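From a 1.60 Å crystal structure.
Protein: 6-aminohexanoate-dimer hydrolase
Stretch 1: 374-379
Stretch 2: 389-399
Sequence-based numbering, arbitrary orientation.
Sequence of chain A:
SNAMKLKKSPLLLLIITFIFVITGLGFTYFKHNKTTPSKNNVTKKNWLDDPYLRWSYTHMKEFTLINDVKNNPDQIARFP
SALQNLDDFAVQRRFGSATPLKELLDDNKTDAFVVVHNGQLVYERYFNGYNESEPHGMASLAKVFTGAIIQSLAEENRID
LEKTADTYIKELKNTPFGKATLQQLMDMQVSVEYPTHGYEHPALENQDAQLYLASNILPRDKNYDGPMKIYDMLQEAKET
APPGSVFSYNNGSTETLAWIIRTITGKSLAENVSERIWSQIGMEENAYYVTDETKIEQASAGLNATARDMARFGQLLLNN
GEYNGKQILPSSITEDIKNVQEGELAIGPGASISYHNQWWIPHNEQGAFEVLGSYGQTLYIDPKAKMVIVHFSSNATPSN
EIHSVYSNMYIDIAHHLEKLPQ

Stretch 1, residues 374-379: SYGQTL
Stretch 2 (389-399) IVHFSSNATPS

Two segments of one chain meet here as neighbouring antiparallel strands, 377-379 and 389-393, with axes 4.8 Å apart at closest approach and N-to-C directions 168° apart. Together they bury 520 Å², and beside the ladder pairs the side chains of Gln377 and Ser393 add hydrogen bonds, while the loop residue Tyr375 is held through its backbone O.

Ser374 (phi/psi -55/149, chi1 m) makes no contact across the gap, but its carbonyl serves the interface indirectly, as Gln377 shows. Tyr375 takes a left-handed conformation, 79/15, with Tyr375 CA 4.5 Å from Asn395 CA. Its O accepts a hydrogen bond from Asn395 N at 3.0 Å, while its CA lies 3.2 Å from Asn395 O in a CA-H...O contact. The buried ring (chi1 -40°, chi2 -51°) presents its edge to the carbonyls of Asn395 and Ala396, with CD1 3.6 Å from Ala396 O.

Gly376, at 93/47, sits where only glycine fits: an ideal CB would come within 2.8 Å of Ser393 CB and be jammed against the carbonyl O of Tyr375. Ser393 (-145/169) points its CB toward this bare position, and its m rotamer brings OG within 2.7 Å of Gly376 O, to which it donates a hydrogen bond.

Gln377 (-106/138) meets the backbone N and O of Ser393 with its side-chain amide, where Gly376 O, 3.5 Å from Ser393 N, is too poorly angled to bond that N. Its CB points sideways, but chi1 -27°, between wells, chi2 -52° and chi3 -33° bring the end back to stretch 2. There OE1 accepts from Ser393 N at 2.8 Å, and NE2 donates to Ser393 O at 2.9 Å. NE2 also donates to Ser374 O at 2.9 Å, tying the preceding loop to the same group. A primary amide suits this buried site because it offers both an acceptor and two donor hydrogens.

Thr378 (-148/135, chi1 m) and His391 (-134/115, chi1 t) form the antiparallel hydrogen-bonded pair, with CA atoms 5.0 Å apart. Thr378 N donates to His391 O, and His391 N donates to Thr378 O, each at 2.8 Å. Their side chains share one sheet face, CB to CB 4.1 Å; both imidazole nitrogens are hydrogen-bonded elsewhere in the structure.

Leu379 (-112/119) faces Val390 (-111/128) in the next, non-hydrogen-bonded pair, CA to CA 4.9 Å, on the other face. Leucine chi1 t and chi2 p turn its end nearer stretch 2, and with valine chi1 t this sets Leu379 CD1 3.8 Å from Val390 CG2. The branched apolar groups thus pack against each other in a buried spot.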

ATOM      1  N   SER A 374       3.809   4.862  -4.313  1.00 16.68           N
ATOM      2  CA  SER A 374       4.324   5.648  -5.405  1.00 17.46           C
ATOM      3  C   SER A 374       3.294   5.914  -6.469  1.00 14.44           C
ATOM      4  O   SER A 374       2.376   5.114  -6.695  1.00 15.95           O
ATOM      5  CB  SER A 374       5.546   5.008  -6.039  1.00 20.98           C
ATOM      6  OG  SER A 374       6.546   4.872  -5.057  1.00 24.42           O
ATOM      7  N   TYR A 375       3.453   7.060  -7.105  1.00 15.81           N
ATOM      8  CA  TYR A 375       2.664   7.477  -8.288  1.00 17.46           C
ATOM      9  C   TYR A 375       1.298   7.989  -7.914  1.00 18.09           C
ATOM     10  O   TYR A 375       0.440   8.122  -8.759  1.00 18.57           O
ATOM     11  CB  TYR A 375       2.621   6.423  -9.403  1.00 17.75           C
ATOM     12  CG  TYR A 375       3.941   5.722  -9.625  1.00 17.11           C
ATOM     13  CD1 TYR A 375       5.123   6.431  -9.795  1.00 18.77           C
ATOM     14  CD2 TYR A 375       4.020   4.338  -9.556  1.00 19.87           C
ATOM     15  CE1 TYR A 375       6.328   5.783  -9.949  1.00 20.52           C
ATOM     16  CE2 TYR A 375       5.221   3.690  -9.707  1.00 22.86           C
ATOM     17  CZ  TYR A 375       6.359   4.406  -9.914  1.00 21.69           C
ATOM     18  OH  TYR A 375       7.520   3.721 -10.003  1.00 26.35           O
ATOM     19  N   GLY A 376       1.126   8.279  -6.623  1.00 16.38           N
ATOM     20  CA  GLY A 376      -0.051   8.935  -6.083  1.00 15.61           C
ATOM     21  C   GLY A 376      -1.146   8.017  -5.575  1.00 15.79           C
ATOM     22  O   GLY A 376      -2.350   8.295  -5.759  1.00 16.75           O
ATOM     23  N   GLN A 377      -0.740   7.009  -4.789  1.00 15.56           N
ATOM     24  CA  GLN A 377      -1.686   6.164  -4.123  1.00 17.73           C
ATOM     25  C   GLN A 377      -1.794   6.434  -2.652  1.00 15.93           C
ATOM     26  O   GLN A 377      -0.778   6.607  -1.956  1.00 16.93           O
ATOM     27  CB  GLN A 377      -1.369   4.671  -4.288  1.00 17.47           C
ATOM     28  CG  GLN A 377      -0.594   4.259  -5.527  1.00 15.91           C
ATOM     29  CD  GLN A 377      -1.171   4.752  -6.807  1.00 16.99           C
ATOM     30  OE1 GLN A 377      -2.381   4.885  -6.935  1.00 17.26           O
ATOM     31  NE2 GLN A 377      -0.323   4.959  -7.801  1.00 17.30           N
ATOM     32  N   THR A 378      -3.020   6.427  -2.143  1.00 15.32           N
ATOM     33  CA  THR A 378      -3.244   6.622  -0.720  1.00 17.32           C
ATOM     34  C   THR A 378      -4.475   5.846  -0.258  1.00 16.41           C
ATOM     35  O   THR A 378      -5.515   5.883  -0.924  1.00 15.96           O
ATOM     36  CB  THR A 378      -3.476   8.106  -0.346  1.00 19.60           C
ATOM     37  OG1 THR A 378      -2.381   8.913  -0.819  1.00 18.74           O
ATOM     38  CG2 THR A 378      -3.625   8.297   1.190  1.00 17.50           C
ATOM     39  N   LEU A 379      -4.320   5.160   0.878  1.00 16.21           N
ATOM     40  CA  LEU A 379      -5.467   4.786   1.717  1.00 15.95           C
ATOM     41  C   LEU A 379      -5.377   5.562   2.994  1.00 15.88           C
ATOM     42  O   LEU A 379      -4.401   5.399   3.771  1.00 16.03           O
ATOM     43  CB  LEU A 379      -5.479   3.280   2.027  1.00 15.02           C
ATOM     44  CG  LEU A 379      -6.577   2.787   2.951  1.00 15.70           C
ATOM     45  CD1 LEU A 379      -8.016   3.056   2.490  1.00 18.43           C
ATOM     46  CD2 LEU A 379      -6.339   1.285   3.209  1.00 18.19           C
ATOM     47  N   ILE A 389     -10.685   7.639   2.741  1.00 14.78           N
ATOM     48  CA  ILE A 389     -10.397   8.080   1.383  1.00 15.60           C
ATOM     49  C   ILE A 389      -9.471   7.070   0.718  1.00 15.59           C
ATOM     50  O   ILE A 389      -8.468   6.647   1.299  1.00 16.47           O
ATOM     51  CB  ILE A 389      -9.824   9.484   1.335  1.00 14.57           C
ATOM     52  CG1 ILE A 389     -10.890  10.507   1.838  1.00 19.62           C
ATOM     53  CG2 ILE A 389      -9.251   9.850  -0.028  1.00 17.01           C
ATOM     54  CD1 ILE A 389     -10.425  11.945   1.765  1.00 19.62           C
ATOM     55  N   VAL A 390      -9.859   6.670  -0.467  1.00 13.92           N
ATOM     56  CA  VAL A 390      -9.040   5.874  -1.389  1.00 15.32           C
ATOM     57  C   VAL A 390      -8.673   6.737  -2.549  1.00 14.67           C
ATOM     58  O   VAL A 390      -9.541   7.320  -3.189  1.00 14.88           O
ATOM     59  CB  VAL A 390      -9.746   4.598  -1.877  1.00 14.48           C
ATOM     60  CG1 VAL A 390      -8.857   3.829  -2.859  1.00 15.18           C
ATOM     61  CG2 VAL A 390     -10.068   3.677  -0.681  1.00 16.44           C
ATOM     62  N   HIS A 391      -7.380   6.795  -2.849  1.00 15.61           N
ATOM     63  CA  HIS A 391      -6.885   7.681  -3.910  1.00 14.70           C
ATOM     64  C   HIS A 391      -5.934   6.881  -4.742  1.00 15.57           C
ATOM     65  O   HIS A 391      -4.886   6.424  -4.202  1.00 15.49           O
ATOM     66  CB  HIS A 391      -6.194   8.896  -3.255  1.00 16.04           C
ATOM     67  CG  HIS A 391      -6.024  10.083  -4.154  1.00 16.01           C
ATOM     68  ND1 HIS A 391      -5.956  11.323  -3.660  1.00 14.49           N
ATOM     69  CD2 HIS A 391      -5.867  10.181  -5.497  1.00 16.03           C
ATOM     70  CE1 HIS A 391      -5.828  12.205  -4.675  1.00 15.85           C
ATOM     71  NE2 HIS A 391      -5.765  11.506  -5.807  1.00 16.44           N
ATOM     72  N   PHE A 392      -6.286   6.647  -6.009  1.00 15.10           N
ATOM     73  CA  PHE A 392      -5.449   5.932  -6.951  1.00 13.60           C
ATOM     74  C   PHE A 392      -5.044   6.859  -8.050  1.00 15.98           C
ATOM     75  O   PHE A 392      -5.895   7.638  -8.519  1.00 16.79           O
ATOM     76  CB  PHE A 392      -6.157   4.763  -7.651  1.00 15.92           C
ATOM     77  CG  PHE A 392      -6.570   3.628  -6.798  1.00 15.43           C
ATOM     78  CD1 PHE A 392      -6.035   3.399  -5.529  1.00 16.21           C
ATOM     79  CD2 PHE A 392      -7.453   2.683  -7.361  1.00 17.22           C
ATOM     80  CE1 PHE A 392      -6.469   2.280  -4.806  1.00 15.57           C
ATOM     81  CE2 PHE A 392      -7.857   1.573  -6.643  1.00 18.42           C
ATOM     82  CZ  PHE A 392      -7.341   1.367  -5.374  1.00 17.29           C
ATOM     83  N   SER A 393      -3.786   6.745  -8.488  1.00 15.20           N
ATOM     84  CA  SER A 393      -3.261   7.642  -9.510  1.00 15.82           C
ATOM     85  C   SER A 393      -2.291   6.885 -10.389  1.00 15.35           C
ATOM     86  O   SER A 393      -1.856   5.768 -10.095  1.00 16.94           O
ATOM     87  CB  SER A 393      -2.593   8.902  -8.913  1.00 13.40           C
ATOM     88  OG  SER A 393      -3.383   9.538  -7.928  1.00 16.04           O
ATOM     89  N   SER A 394      -1.930   7.529 -11.482  1.00 15.19           N
ATOM     90  CA  SER A 394      -0.821   7.063 -12.289  1.00 16.55           C
ATOM     91  C   SER A 394       0.051   8.250 -12.697  1.00 18.57           C
ATOM     92  O   SER A 394       0.186   8.590 -13.897  1.00 19.59           O
ATOM     93  CB  SER A 394      -1.365   6.236 -13.442  1.00 17.80           C
ATOM     94  OG  SER A 394      -2.421   6.879 -14.116  1.00 17.08           O
ATOM     95  N   ASN A 395       0.641   8.860 -11.663  1.00 16.81           N
ATOM     96  CA  ASN A 395       1.409  10.097 -11.769  1.00 17.61           C
ATOM     97  C   ASN A 395       2.872   9.766 -11.678  1.00 18.01           C
ATOM     98  O   ASN A 395       3.395   9.578 -10.572  1.00 18.42           O
ATOM     99  CB  ASN A 395       0.948  11.050 -10.676  1.00 17.71           C
ATOM    100  CG  ASN A 395       1.400  12.466 -10.859  1.00 19.31           C
ATOM    101  OD1 ASN A 395       1.737  12.898 -11.953  1.00 20.98           O
ATOM    102  ND2 ASN A 395       1.314  13.247  -9.756  1.00 18.25           N
ATOM    103  N   ALA A 396       3.524   9.601 -12.834  1.00 19.16           N
ATOM    104  CA  ALA A 396       4.859   9.011 -12.887  1.00 18.34           C
ATOM    105  C   ALA A 396       5.901   9.790 -12.056  1.00 17.39           C
ATOM    106  O   ALA A 396       6.750   9.205 -11.384  1.00 18.99           O
ATOM    107  CB  ALA A 396       5.325   8.856 -14.348  1.00 18.45           C
ATOM    108  N   THR A 397       5.802  11.108 -12.074  1.00 17.96           N
ATOM    109  CA  THR A 397       6.713  11.975 -11.344  1.00 18.19           C
ATOM    110  C   THR A 397       5.933  13.094 -10.630  1.00 18.08           C
ATOM    111  O   THR A 397       5.820  14.213 -11.133  1.00 21.64           O
ATOM    112  CB  THR A 397       7.816  12.545 -12.232  1.00 18.83           C
ATOM    113  OG1 THR A 397       7.232  13.312 -13.286  1.00 22.07           O
ATOM    114  CG2 THR A 397       8.681  11.455 -12.800  1.00 21.72           C
ATOM    115  N   PRO A 398       5.332  12.764  -9.476  1.00 17.02           N
ATOM    116  CA  PRO A 398       4.514  13.807  -8.793  1.00 19.22           C
ATOM    117  C   PRO A 398       5.333  15.017  -8.414  1.00 19.56           C
ATOM    118  O   PRO A 398       6.568  14.902  -8.128  1.00 22.45           O
ATOM    119  CB  PRO A 398       3.997  13.101  -7.533  1.00 21.13           C
ATOM    120  CG  PRO A 398       4.058  11.644  -7.881  1.00 19.84           C
ATOM    121  CD  PRO A 398       5.275  11.473  -8.763  1.00 16.30           C
ATOM    122  N   SER A 399       4.671  16.171  -8.426  1.00 19.54           N
ATOM    123  CA  SER A 399       5.311  17.414  -7.960  1.00 20.47           C
ATOM    124  C   SER A 399       5.682  17.323  -6.512  1.00 21.85           C
ATOM    125  O   SER A 399       5.151  16.471  -5.773  1.00 21.89           O
ATOM    126  CB  SER A 399       4.425  18.595  -8.117  1.00 20.05           C
ATOM    127  OG  SER A 399       3.387  18.589  -7.153  1.00 23.15           O
TER